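PDB 3RPF: molybdopterin synthase catalytic subunit from Helicobacter pylori, which probably converts precursor Z (cyclic pyranopterin phosphate) into molybdopterin, building its dithiolene group with two sulfur atoms supplied by the small subunit MoaD. Local coordinates for residues R15-L18 with K19-E23; E23-A27 with K28-A32. All blocks are in the same frame, centred on the assembly; numbering follows the deposited sequence.

In the fold
The chain starts with strand 5-9 and then enters helix 14-27, which carries both contacts. Interaction 1 joins successive turns in the body of this helix. Interaction 2 follows directly and closes the turn from the helix end toward strand 32-39. Both are local, so neither encloses a long loop. They do not nest or cross, but meet end to end at Glu23, with centres about 11 Å apart. The helix lies on the four-stranded mixed sheet, and both contacts place side chains on strands 74-82 and 90-98. Interaction 1 also reaches strand 32-39. Each contact touches the second subunit, the other copy of this protein, so this edge of the fold belongs to the interface between the two copies.

Interaction 1 of 2, residues R15-L18 with K19-E23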
loop_
_atom_site.group_PDB
_atom_site.type_symbol
_atom_site.label_atom_id
_atom_site.label_comp_id
_atom_site.label_asym_id
_atom_site.label_seq_id
_atom_site.Cartn_x
_atom_site.Cartn_y
_atom_site.Cartn_z
ATOM N N ARG A 15 15.462 2.033 -4.986
ATOM C CA ARG A 15 15.477 3.373 -5.551
ATOM C C ARG A 15 15.195 3.303 -7.050
ATOM O O ARG A 15 14.326 4.005 -7.567
ATOM C CB ARG A 15 16.833 4.036 -5.316
ATOM C CG ARG A 15 16.859 5.519 -5.649
ATOM C CD ARG A 15 18.253 5.937 -6.055
ATOM N NE ARG A 15 18.658 5.215 -7.255
ATOM C CZ ARG A 15 18.487 5.677 -8.488
ATOM N NH1 ARG A 15 17.933 6.870 -8.675
ATOM N NH2 ARG A 15 18.876 4.953 -9.531
ATOM N N GLU A 16 15.931 2.442 -7.746
ATOM C CA GLU A 16 15.829 2.343 -9.198
ATOM C C GLU A 16 14.476 1.787 -9.645
ATOM O O GLU A 16 13.887 2.277 -10.613
ATOM C CB GLU A 16 16.969 1.484 -9.739
ATOM C CG GLU A 16 16.996 1.366 -11.242
ATOM C CD GLU A 16 17.973 0.307 -11.711
ATOM O OE1 GLU A 16 17.925 -0.823 -11.178
ATOM O OE2 GLU A 16 18.783 0.601 -12.615
ATOM N N LEU A 17 13.984 0.773 -8.934
ATOM C CA LEU A 17 12.685 0.182 -9.238
ATOM C C LEU A 17 11.539 1.171 -9.006
ATOM O O LEU A 17 10.636 1.274 -9.826
ATOM C CB LEU A 17 12.469 -1.082 -8.405
ATOM C CG LEU A 17 13.394 -2.273 -8.677
ATOM C CD1 LEU A 17 13.312 -3.287 -7.545
ATOM C CD2 LEU A 17 13.060 -2.929 -10.011
ATOM N N LEU A 18 11.579 1.893 -7.890
ATOM C CA LEU A 18 10.513 2.840 -7.560
ATOM C C LEU A 18 10.444 3.976 -8.572
ATOM O O LEU A 18 9.360 4.401 -8.968
ATOM C CB LEU A 18 10.708 3.397 -6.152
ATOM C CG LEU A 18 10.232 2.501 -5.008
ATOM C CD1 LEU A 18 10.762 2.992 -3.679
ATOM C CD2 LEU A 18 8.724 2.440 -4.984
ATOM N N LYS A 19 11.608 4.460 -8.987
ATOM C CA LYS A 19 11.693 5.514 -9.987
ATOM C C LYS A 19 11.074 5.057 -11.301
ATOM O O LYS A 19 10.265 5.771 -11.891
ATOM C CB LYS A 19 13.149 5.928 -10.213
ATOM C CG LYS A 19 13.383 6.750 -11.480
ATOM C CD LYS A 19 14.816 6.566 -11.998
ATOM C CE LYS A 19 15.105 7.441 -13.217
ATOM N NZ LYS A 19 16.425 7.116 -13.838
ATOM N N ALA A 20 11.452 3.865 -11.757
ATOM C CA ALA A 20 10.931 3.340 -13.018
ATOM C C ALA A 20 9.430 3.151 -12.949
ATOM O O ALA A 20 8.706 3.472 -13.894
ATOM C CB ALA A 20 11.610 2.023 -13.383
ATOM N N TYR A 21 8.951 2.612 -11.835
ATOM C CA TYR A 21 7.517 2.371 -11.711
ATOM C C TYR A 21 6.735 3.685 -11.769
ATOM O O TYR A 21 5.697 3.767 -12.429
ATOM C CB TYR A 21 7.215 1.631 -10.412
ATOM C CG TYR A 21 7.629 0.178 -10.413
ATOM C CD1 TYR A 21 7.610 -0.577 -11.584
ATOM C CD2 TYR A 21 8.040 -0.444 -9.241
ATOM C CE1 TYR A 21 7.985 -1.919 -11.578
ATOM C CE2 TYR A 21 8.420 -1.781 -9.229
ATOM C CZ TYR A 21 8.388 -2.513 -10.400
ATOM O OH TYR A 21 8.767 -3.843 -10.380
ATOM N N GLN A 22 7.235 4.704 -11.081
ATOM C CA GLN A 22 6.558 5.995 -11.037
ATOM C C GLN A 22 6.512 6.632 -12.404
ATOM O O GLN A 22 5.488 7.174 -12.803
ATOM C CB GLN A 22 7.258 6.950 -10.070
ATOM C CG GLN A 22 6.641 6.993 -8.698
ATOM C CD GLN A 22 7.499 7.763 -7.727
ATOM O OE1 GLN A 22 8.473 7.232 -7.185
ATOM N NE2 GLN A 22 7.160 9.031 -7.515
ATOM N N GLU A 23 7.633 6.581 -13.115
ATOM C CA GLU A 23 7.690 7.106 -14.471
ATOM C C GLU A 23 6.627 6.437 -15.330
ATOM O O GLU A 23 5.964 7.090 -16.133
ATOM C CB GLU A 23 9.083 6.917 -15.067
ATOM C CG GLU A 23 10.151 7.759 -14.374
ATOM C CD GLU A 23 11.534 7.561 -14.964
ATOM O OE1 GLU A 23 11.747 6.546 -15.667
ATOM O OE2 GLU A 23 12.410 8.423 -14.723
#
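Leu17 and Tyr21 meet one turn apart on the inner side of an alpha helix, helix 14-27, which packs on the mixed sheet of the MoaE fold. Four i to i+4 backbone bonds run from residues 19-22 back to residues 15-18. The one beneath the tyrosine runs from Tyr21 N to Leu17 O at 2.9 Å, with an N-H...O angle of 160°.

The same carbonyl lies along the base of the Tyr21 side chain. Tyr21 CB lies 3.5 Å from Leu17 O. CG turns beside its own backbone N (chi1 -73°), which leans the ring back along the helix toward Leu17. This puts Tyr21 CG 3.3 Å from Leu17 O. CD2 then comes within 3.2 Å of Leu17 O, and the carbonyl meets the ring obliquely. Further out, CE2 reaches Leu17 CB at 4.2 Å, an apolar contact. At the tip, OH lies 4.4 Å from Leu17 CD2. Beyond the helix, the tyrosine packs on Phe33, Leu93 and Val95, and Leu17 packs on Ala79. Both side chains are buried against the sheet.

Leu18 and Gln22 form the next i to i+4 pair. Gln22 N gives a hydrogen bond to Leu18 O. Leu18 packs on Val35 and Leu93 of its own chain, and across the dimer Leu18 and Gln22 each touch the other's counterpart in the second subunit. The amide nitrogen of Gln22, NE2, is hydrogen-bonded to Thr14 OG1 of the second subunit. The amide oxygen of Gln22, OE1, lies 3.5 Å from Leu18 O; neither oxygen has a hydrogen to offer.

Interaction 2 of 2, residues E23-A27 with K28-A32; sequences EEACA and KNFGA
The backbone leaves the helix between Ala25 and Phe30 by a change of hydrogen-bond pattern, with Asn29 at positive phi (57°). Phe30 N donates to Ala25 O at 2.9 Å, reaching back five residues. Asn29 N donates to Cys26 O at 3.0 Å, but from well above the carbonyl plane. Lys28 N still makes the helical bond to Glu24 O, and adds a weak one to Ala25 O.

Glu24 and Lys28 lie side by side and point the same way. Glu24 sends CG anti to its backbone nitrogen (chi1 -174°), whereas Lys28 CG lies beside its own nitrogen. Both chains are extended beyond that point, so their methylenes also touch: Lys28 CD is 3.9 Å from Glu24 CG. The salt bridge closes at the ends, with Lys28 NZ 2.7 Å from Glu24 OE2. The ammonium approaches on the anti side of this oxygen and 30° out of the carboxylate plane. Glu24 OE1 makes a second salt bridge, to Lys77. Two lysines thus share the carboxylate, which probably favours its charged form.

The Phe30 side chain lies beside the last turn. Its CB is 3.4 Å from Ala25 O and 4.3 Å from Ala25 CB. One ring face takes Lys28 CB, 3.6 Å above the plane and over the ring centre, and Val75 and Met97 also pack on the phenylalanine.

Asn29 sets its CB away from the helix; its OD1 accepts a hydrogen bond from Lys42 N of the second subunit, while Gly31 and Ala32 pair by their backbones with the single residue Gly98, which makes a beta bulge where strand 32-39 starts. The turn itself is a Schellman motif, a common C-terminal helix cap, with Asn29 as the C-prime residue.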
loop_
_atom_site.group_PDB
_atom_site.type_symbol
_atom_site.label_atom_id
_atom_site.label_comp_id
_atom_site.label_asym_id
_atom_site.label_seq_id
_atom_site.Cartn_x
_atom_site.Cartn_y
_atom_site.Cartn_z
ATOM N N GLU A 23 7.633 6.581 -13.115
ATOM C CA GLU A 23 7.690 7.106 -14.471
ATOM C C GLU A 23 6.627 6.437 -15.330
ATOM O O GLU A 23 5.964 7.090 -16.133
ATOM C CB GLU A 23 9.083 6.917 -15.067
ATOM C CG GLU A 23 10.151 7.759 -14.374
ATOM C CD GLU A 23 11.534 7.561 -14.964
ATOM O OE1 GLU A 23 11.747 6.546 -15.667
ATOM O OE2 GLU A 23 12.410 8.423 -14.723
ATOM N N GLU A 24 6.450 5.133 -15.150
ATOM C CA GLU A 24 5.393 4.425 -15.859
ATOM C C GLU A 24 4.030 4.974 -15.440
ATOM O O GLU A 24 3.163 5.205 -16.278
ATOM C CB GLU A 24 5.469 2.915 -15.604
ATOM C CG GLU A 24 4.475 2.096 -16.432
ATOM C CD GLU A 24 4.589 0.599 -16.171
ATOM O OE1 GLU A 24 5.667 0.154 -15.722
ATOM O OE2 GLU A 24 3.604 -0.136 -16.415
ATOM N N ALA A 25 3.854 5.207 -14.142
ATOM C CA ALA A 25 2.589 5.702 -13.623
ATOM C C ALA A 25 2.233 7.013 -14.313
ATOM O O ALA A 25 1.095 7.220 -14.740
ATOM C CB ALA A 25 2.672 5.899 -12.104
ATOM N N CYS A 26 3.221 7.891 -14.438
ATOM C CA CYS A 26 3.001 9.180 -15.080
ATOM C C CYS A 26 2.743 9.032 -16.589
ATOM O O CYS A 26 1.831 9.658 -17.135
ATOM C CB CYS A 26 4.181 10.119 -14.802
ATOM S SG CYS A 26 4.374 10.593 -13.037
ATOM N N ALA A 27 3.530 8.195 -17.259
ATOM C CA ALA A 27 3.366 7.990 -18.694
ATOM C C ALA A 27 2.016 7.377 -19.031
ATOM O O ALA A 27 1.503 7.566 -20.131
ATOM C CB ALA A 27 4.491 7.127 -19.249
ATOM N N LYS A 28 1.431 6.641 -18.093
ATOM C CA LYS A 28 0.117 6.048 -18.340
ATOM C C LYS A 28 -1.016 6.899 -17.764
ATOM O O LYS A 28 -2.176 6.465 -17.722
ATOM C CB LYS A 28 0.065 4.631 -17.785
ATOM C CG LYS A 28 0.784 3.616 -18.694
ATOM C CD LYS A 28 0.907 2.230 -18.072
ATOM C CE LYS A 28 1.539 1.267 -19.087
ATOM N NZ LYS A 28 1.843 -0.079 -18.519
ATOM N N ASN A 29 -0.678 8.103 -17.311
ATOM C CA ASN A 29 -1.676 9.025 -16.762
ATOM C C ASN A 29 -2.436 8.403 -15.585
ATOM O O ASN A 29 -3.648 8.602 -15.447
ATOM C CB ASN A 29 -2.646 9.449 -17.866
ATOM C CG ASN A 29 -3.502 10.644 -17.471
ATOM O OD1 ASN A 29 -3.044 11.561 -16.779
ATOM N ND2 ASN A 29 -4.756 10.636 -17.911
ATOM N N PHE A 30 -1.722 7.660 -14.731
ATOM C CA PHE A 30 -2.317 7.065 -13.537
ATOM C C PHE A 30 -2.443 8.048 -12.381
ATOM O O PHE A 30 -1.653 8.983 -12.269
ATOM C CB PHE A 30 -1.482 5.854 -13.065
ATOM C CG PHE A 30 -1.613 4.646 -13.958
ATOM C CD1 PHE A 30 -2.665 4.544 -14.857
ATOM C CD2 PHE A 30 -0.698 3.604 -13.875
ATOM C CE1 PHE A 30 -2.794 3.429 -15.678
ATOM C CE2 PHE A 30 -0.815 2.484 -14.692
ATOM C CZ PHE A 30 -1.868 2.393 -15.593
ATOM N N GLY A 31 -3.412 7.812 -11.499
ATOM C CA GLY A 31 -3.687 8.744 -10.411
ATOM C C GLY A 31 -3.463 8.111 -9.056
ATOM O O GLY A 31 -3.507 8.799 -8.033
ATOM N N ALA A 32 -3.243 6.795 -9.044
ATOM C CA ALA A 32 -3.048 6.061 -7.779
ATOM C C ALA A 32 -1.900 5.070 -7.856
ATOM O O ALA A 32 -1.809 4.262 -8.795
ATOM C CB ALA A 32 -4.329 5.341 -7.359
#